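Local coordinates for cutinase-like protein (Cryptococcus sp., PDB 2CZQ) that probably hydrolyses carboxylic esters, as a cutinase-like enzyme with the alpha/beta hydrolase fold, at residues Ile12-Thr17 against Ala89-Ala94. Residues are numbered along the deposited sequence; the frame is centred on the assembly and turned at random.
With EDO (1,2-ethanediol), chain D.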
loop_
_atom_site.group_PDB
_atom_site.type_symbol
_atom_site.label_atom_id
_atom_site.label_comp_id
_atom_site.label_asym_id
_atom_site.label_seq_id
_atom_site.Cartn_x
_atom_site.Cartn_y
_atom_site.Cartn_z
ATOM N N ILE A 12 -0.594 0.937 8.336
ATOM C CA ILE A 12 -1.498 -0.194 8.212
ATOM C C ILE A 12 -1.040 -0.976 6.998
ATOM O O ILE A 12 -1.056 -0.451 5.883
ATOM C CB ILE A 12 -2.961 0.283 8.026
ATOM C CG1 ILE A 12 -3.473 0.994 9.286
ATOM C CG2 ILE A 12 -3.870 -0.895 7.634
ATOM C CD1 ILE A 12 -4.837 1.654 9.128
ATOM N N ASN A 13 -0.621 -2.219 7.214
ATOM C CA ASN A 13 -0.133 -3.032 6.109
ATOM C C ASN A 13 -0.915 -4.322 5.980
ATOM O O ASN A 13 -1.181 -5.008 6.976
ATOM C CB ASN A 13 1.379 -3.286 6.212
ATOM C CG ASN A 13 1.739 -4.321 7.263
ATOM O OD1 ASN A 13 2.027 -5.475 6.935
ATOM N ND2 ASN A 13 1.723 -3.919 8.531
ATOM N N THR A 14 -1.291 -4.629 4.741
ATOM C CA THR A 14 -2.059 -5.817 4.423
ATOM C C THR A 14 -1.201 -6.726 3.554
ATOM O O THR A 14 -0.697 -6.319 2.499
ATOM C CB THR A 14 -3.364 -5.431 3.722
ATOM O OG1 THR A 14 -4.051 -4.460 4.518
ATOM C CG2 THR A 14 -4.317 -6.620 3.653
ATOM N N ARG A 15 -1.041 -7.962 4.013
ATOM C CA ARG A 15 -0.053 -8.881 3.470
ATOM C C ARG A 15 -0.562 -9.673 2.271
ATOM O O ARG A 15 -1.750 -9.643 1.931
ATOM C CB ARG A 15 0.414 -9.833 4.567
ATOM C CG ARG A 15 -0.583 -10.919 4.913
ATOM C CD ARG A 15 -0.291 -11.543 6.247
ATOM N NE ARG A 15 -1.116 -12.707 6.553
ATOM C CZ ARG A 15 -2.340 -12.655 7.060
ATOM N NH1 ARG A 15 -2.926 -11.487 7.301
ATOM N NH2 ARG A 15 -2.983 -13.780 7.337
ATOM N N GLY A 16 0.362 -10.383 1.633
ATOM C CA GLY A 16 0.037 -11.242 0.513
ATOM C C GLY A 16 -0.410 -12.632 0.927
ATOM O O GLY A 16 -0.188 -13.078 2.064
ATOM N N THR A 17 -1.046 -13.318 -0.018
ATOM C CA THR A 17 -1.450 -14.713 0.130
ATOM C C THR A 17 -0.321 -15.544 0.712
ATOM O O THR A 17 0.810 -15.496 0.221
ATOM C CB THR A 17 -1.826 -15.289 -1.241
ATOM O OG1 THR A 17 -2.780 -14.428 -1.880
ATOM C CG2 THR A 17 -2.527 -16.644 -1.101
ATOM N N ALA A 89 -4.793 -5.402 -3.377
ATOM C CA ALA A 89 -6.178 -5.420 -3.832
ATOM C C ALA A 89 -7.125 -5.047 -2.690
ATOM O O ALA A 89 -8.033 -4.232 -2.864
ATOM C CB ALA A 89 -6.534 -6.779 -4.414
ATOM N N ALA A 90 -6.901 -5.620 -1.509
ATOM C CA ALA A 90 -7.745 -5.291 -0.357
ATOM C C ALA A 90 -7.695 -3.798 -0.033
ATOM O O ALA A 90 -8.705 -3.198 0.356
ATOM C CB ALA A 90 -7.339 -6.104 0.855
ATOM N N THR A 91 -6.518 -3.203 -0.200
ATOM C CA THR A 91 -6.329 -1.777 0.041
ATOM C C THR A 91 -7.051 -0.935 -1.009
ATOM O O THR A 91 -7.736 0.032 -0.672
ATOM C CB THR A 91 -4.831 -1.445 0.071
ATOM O OG1 THR A 91 -4.194 -2.182 1.127
ATOM C CG2 THR A 91 -4.604 0.014 0.437
ATOM N N VAL A 92 -6.898 -1.302 -2.282
ATOM C CA VAL A 92 -7.597 -0.618 -3.366
ATOM C C VAL A 92 -9.105 -0.597 -3.110
ATOM O O VAL A 92 -9.751 0.442 -3.251
ATOM C CB VAL A 92 -7.275 -1.279 -4.724
ATOM C CG1 VAL A 92 -8.213 -0.779 -5.813
ATOM C CG2 VAL A 92 -5.820 -1.032 -5.102
ATOM N N VAL A 93 -9.658 -1.740 -2.723
ATOM C CA VAL A 93 -11.089 -1.819 -2.469
ATOM C C VAL A 93 -11.478 -0.974 -1.254
ATOM O O VAL A 93 -12.544 -0.354 -1.248
ATOM C CB VAL A 93 -11.560 -3.287 -2.387
ATOM C CG1 VAL A 93 -13.047 -3.379 -2.048
ATOM C CG2 VAL A 93 -11.282 -3.981 -3.718
ATOM N N ALA A 94 -10.601 -0.898 -0.252
ATOM C CA ALA A 94 -10.825 0.032 0.856
ATOM C C ALA A 94 -10.937 1.470 0.355
ATOM O O ALA A 94 -11.813 2.212 0.796
ATOM C CB ALA A 94 -9.732 -0.086 1.918
HETATM C C1 EDO D . 3.150 -14.170 -3.186
HETATM O O1 EDO D . 3.301 -15.421 -2.551
HETATM C C2 EDO D . 2.704 -13.148 -2.169
HETATM O O2 EDO D . 1.409 -13.444 -1.697
HETATM O O HOH W 1 -3.524 -1.880 3.820
#
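A90 and T91, neighbours on helix 86-98, both face T14 at the C-terminal end of strand 9-14, and these three residues make the whole contact. A90 comes first: its methyl points roughly end-on at the flank of the T14 methyl, CB to CG2 at 4.2 Å, a loose van der Waals touch. In T14, OG1 lies beside the backbone N (chi1 -53°), which leaves CG2 anti to that N and turned to A90. On the helix backbone, A90 O accepts a bond from A94 N at 3.0 Å and also one from the hydroxyl of T60 on helix 57-73.

One residue on, T91 supplies the polar half. Its OG1 lies 4.1 Å from T14 OG1, too far for a direct bond, and a single water joins them. The water donates to T91 OG1 at 2.8 Å and sits 2.7 Å from T14 OG1. Each hydroxyl has a further partner: T91 OG1 bonds to G87 O one helical turn back, T14 OG1 to the hydroxyl of T46. I63 of helix 57-73 touches both threonine side chains.

The contact thus links a strand of the central parallel sheet to the helix that follows strand 78-84, just beyond the G83-S85-G87 motif, which has the form of a nucleophile elbow. With 80 Å² buried, no direct bond and one methyl touch, the segments are coupled lightly; the water bridges the gap between two buried hydroxyls and ties them into a chain of hydrogen bonds from T46 to the backbone of G87.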